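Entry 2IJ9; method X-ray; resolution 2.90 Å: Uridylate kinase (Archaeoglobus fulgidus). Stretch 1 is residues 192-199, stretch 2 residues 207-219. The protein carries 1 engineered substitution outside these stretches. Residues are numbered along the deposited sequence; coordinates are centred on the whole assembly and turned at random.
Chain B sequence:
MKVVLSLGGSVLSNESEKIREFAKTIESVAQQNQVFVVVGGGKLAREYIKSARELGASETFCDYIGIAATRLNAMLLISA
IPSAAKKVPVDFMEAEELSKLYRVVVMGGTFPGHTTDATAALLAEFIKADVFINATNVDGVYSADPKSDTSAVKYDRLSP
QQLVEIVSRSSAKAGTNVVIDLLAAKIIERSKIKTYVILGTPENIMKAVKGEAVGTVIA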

# COMPACT_ATOMS: atom_id res chain seq x y z
N LYS B 192 5.14 5.19 37.54
CA LYS B 192 6.13 6.23 37.83
C LYS B 192 7.40 6.07 36.98
O LYS B 192 8.50 6.40 37.42
CB LYS B 192 6.47 6.25 39.33
CG LYS B 192 5.23 6.36 40.24
CD LYS B 192 5.60 6.40 41.73
CE LYS B 192 5.91 5.01 42.28
NZ LYS B 192 6.26 5.05 43.72
N ILE B 193 7.22 5.55 35.76
CA ILE B 193 8.31 5.34 34.81
C ILE B 193 8.47 6.54 33.86
O ILE B 193 7.49 6.99 33.23
CB ILE B 193 8.09 4.04 34.00
CG1 ILE B 193 8.03 2.84 34.94
CG2 ILE B 193 9.20 3.83 32.97
CD1 ILE B 193 7.81 1.52 34.23
N LYS B 194 9.70 7.06 33.77
CA LYS B 194 10.02 8.21 32.92
C LYS B 194 9.61 7.95 31.48
O LYS B 194 10.16 7.07 30.81
CB LYS B 194 11.51 8.54 32.98
CG LYS B 194 11.88 9.90 32.39
CD LYS B 194 13.25 9.83 31.73
CE LYS B 194 13.87 11.21 31.50
NZ LYS B 194 14.62 11.71 32.69
N THR B 195 8.64 8.74 31.02
CA THR B 195 8.06 8.58 29.69
C THR B 195 8.45 9.72 28.73
O THR B 195 8.77 10.83 29.15
CB THR B 195 6.51 8.41 29.79
OG1 THR B 195 6.23 7.26 30.59
CG2 THR B 195 5.88 8.20 28.41
N TYR B 196 8.48 9.40 27.45
CA TYR B 196 8.63 10.38 26.40
C TYR B 196 7.44 10.25 25.46
O TYR B 196 6.91 9.15 25.26
CB TYR B 196 9.93 10.13 25.64
CG TYR B 196 11.15 10.65 26.34
CD1 TYR B 196 11.74 9.93 27.39
CD2 TYR B 196 11.73 11.86 25.97
CE1 TYR B 196 12.86 10.41 28.03
CE2 TYR B 196 12.86 12.34 26.60
CZ TYR B 196 13.42 11.62 27.64
OH TYR B 196 14.54 12.10 28.27
N VAL B 197 7.00 11.38 24.93
CA VAL B 197 6.00 11.40 23.87
C VAL B 197 6.59 12.20 22.71
O VAL B 197 6.80 13.41 22.83
CB VAL B 197 4.68 12.04 24.35
CG1 VAL B 197 3.74 12.27 23.17
CG2 VAL B 197 4.03 11.14 25.41
N ILE B 198 6.92 11.53 21.61
CA ILE B 198 7.76 12.17 20.61
C ILE B 198 7.36 11.92 19.16
O ILE B 198 6.62 10.98 18.87
CB ILE B 198 9.25 11.80 20.81
CG1 ILE B 198 9.46 10.29 20.68
CG2 ILE B 198 9.75 12.35 22.16
CD1 ILE B 198 10.90 9.89 20.38
N LEU B 199 7.82 12.78 18.26
CA LEU B 199 7.76 12.48 16.86
C LEU B 199 8.75 11.34 16.54
O LEU B 199 9.97 11.49 16.66
CB LEU B 199 8.01 13.74 16.03
CG LEU B 199 7.70 13.54 14.54
CD1 LEU B 199 6.82 14.66 14.03
CD2 LEU B 199 8.98 13.36 13.69
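Stretch 2 207-219: KAVKGEAVGTVIA

Two neighbouring strands of an antiparallel sheet divide their work in a regular way: the backbones hold each other by hydrogen bonds, while the side chains, alternating in direction, pair up on the two faces. The end of the uridylate kinase chain from Archaeoglobus fulgidus illustrates this well. Stretch 2 leaves a helix at K210, passes through a loop and returns as a short strand, 216-218, laid against the strand that ends at L199. The two axes approach to 4.8 Å, and their N-to-C directions differ by 164°, so the strands run nearly antiparallel; as stretch 1 is followed forward, its partners are met in descending order.

K192 lies just beyond a helix, has positive phi (53°) and takes no part in the contact. I193 turns its side chain away, but its carbonyl has a local task, accepting a hydrogen bond from the side chain of T195 (OG1 of T195 to O of I193, 2.9 Å). K194 sits opposite A219, with CA atoms 4.8 Å apart. Its long side chain brings CE to 3.9 Å from CG1 of V217, an aliphatic contact.

The regular pairing is clear at T195. Its N donates to O of I218 at 2.8 Å, and N of I218 returns the bond to O of T195, also at 2.8 Å. Two bonds between the same residues define a hydrogen-bonded pair, and the side chains, on one face of the sheet, stand with CB of T195 4.2 Å from CB of I218.

Y196 faces V217 in a non-hydrogen-bonded pair, where the side chains point to the other face and the backbone polar groups look outward from the pair. Here the contact reaches beyond the paired strands to the helix and the loop. CB of A208, from the helix, lies 3.8 Å from the centroid of the Y196 ring, over one face; CG1 of V217 covers the opposite face, 4.2 Å from the same centroid. The ring is thus held between helix and strand. CG2 of V214 adds a contact at 3.6 Å to CE2 of Y196. At the ring's edge, OH of Y196 donates a hydrogen bond to O of E212 at 3.2 Å, so the phenol tethers the loop while its ring packs against apolar groups.

V197 repeats the pattern of T195. Its N reaches O of T216 at 3.0 Å, N of T216 reaches O of V197 at 3.1 Å, and the side chains share the face occupied by T195 and I218.

At I198 the partner is G215, with CA atoms 4.6 Å apart. Glycine suits this place twice over: its phi is positive (36°), and an ideal CB on G215 would lie 2.0 Å from O of V197 and 2.8 Å from CG2 of I198, both clashes. That same CG2 of I198 packs 3.9 Å from CB of V214. L199 closes the stretch without touching stretch 2.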

# COMPACT_ATOMS: atom_id res chain seq x y z
N LYS B 207 17.82 10.46 20.89
CA LYS B 207 17.80 11.57 21.85
C LYS B 207 17.07 11.22 23.14
O LYS B 207 17.61 11.44 24.22
CB LYS B 207 17.16 12.81 21.23
CG LYS B 207 18.04 13.49 20.17
CD LYS B 207 17.39 14.74 19.62
CE LYS B 207 17.52 15.92 20.58
NZ LYS B 207 17.10 17.19 19.95
N ALA B 208 15.86 10.68 23.01
CA ALA B 208 15.06 10.24 24.17
C ALA B 208 15.76 9.18 25.02
O ALA B 208 15.72 9.26 26.26
CB ALA B 208 13.70 9.75 23.72
N VAL B 209 16.40 8.21 24.36
CA VAL B 209 17.27 7.23 25.02
C VAL B 209 18.38 7.92 25.82
O VAL B 209 18.60 7.62 26.99
CB VAL B 209 17.90 6.25 24.01
CG1 VAL B 209 19.04 5.47 24.64
CG2 VAL B 209 16.86 5.31 23.47
N LYS B 210 19.06 8.87 25.19
CA LYS B 210 20.14 9.61 25.84
C LYS B 210 19.66 10.66 26.84
O LYS B 210 20.43 11.52 27.27
CB LYS B 210 21.06 10.22 24.78
CG LYS B 210 22.02 9.20 24.15
CD LYS B 210 22.16 9.38 22.64
CE LYS B 210 23.01 10.57 22.25
NZ LYS B 210 24.45 10.27 22.39
N GLY B 211 18.38 10.58 27.22
CA GLY B 211 17.78 11.40 28.27
C GLY B 211 17.78 12.90 28.05
O GLY B 211 18.12 13.67 28.95
N GLU B 212 17.37 13.33 26.86
CA GLU B 212 17.46 14.74 26.46
C GLU B 212 16.09 15.39 26.28
O GLU B 212 15.04 14.75 26.48
CB GLU B 212 18.27 14.87 25.17
CG GLU B 212 19.57 14.09 25.20
CD GLU B 212 20.33 14.16 23.89
OE1 GLU B 212 19.97 15.00 23.03
OE2 GLU B 212 21.29 13.36 23.71
N ALA B 213 16.10 16.67 25.91
CA ALA B 213 14.87 17.40 25.63
C ALA B 213 14.34 17.03 24.25
O ALA B 213 14.81 17.53 23.23
CB ALA B 213 15.09 18.91 25.74
N VAL B 214 13.39 16.10 24.24
CA VAL B 214 12.59 15.81 23.06
C VAL B 214 11.12 15.75 23.47
O VAL B 214 10.78 15.43 24.62
CB VAL B 214 13.01 14.51 22.32
CG1 VAL B 214 14.00 14.82 21.23
CG2 VAL B 214 13.61 13.51 23.28
N GLY B 215 10.27 16.10 22.52
CA GLY B 215 8.83 16.14 22.71
C GLY B 215 8.35 16.58 24.07
O GLY B 215 8.61 17.70 24.52
N THR B 216 7.66 15.67 24.73
CA THR B 216 7.14 15.91 26.05
C THR B 216 7.74 14.85 26.96
O THR B 216 7.50 13.65 26.77
CB THR B 216 5.61 15.79 26.05
OG1 THR B 216 5.05 16.80 25.18
CG2 THR B 216 5.03 15.92 27.48
N VAL B 217 8.55 15.30 27.92
CA VAL B 217 9.08 14.38 28.92
C VAL B 217 8.07 14.30 30.05
O VAL B 217 7.44 15.30 30.40
CB VAL B 217 10.47 14.79 29.43
CG1 VAL B 217 11.13 13.62 30.16
CG2 VAL B 217 11.36 15.27 28.28
N ILE B 218 7.86 13.11 30.59
CA ILE B 218 6.92 12.92 31.69
C ILE B 218 7.62 12.12 32.78
O ILE B 218 8.11 11.01 32.53
CB ILE B 218 5.60 12.24 31.22
CG1 ILE B 218 5.09 12.92 29.94
CG2 ILE B 218 4.55 12.26 32.34
CD1 ILE B 218 3.63 12.69 29.64
N ALA B 219 7.69 12.70 33.99
CA ALA B 219 8.38 12.08 35.14
C ALA B 219 7.83 12.55 36.49
O ALA B 219 7.28 13.64 36.60
CB ALA B 219 9.89 12.32 35.06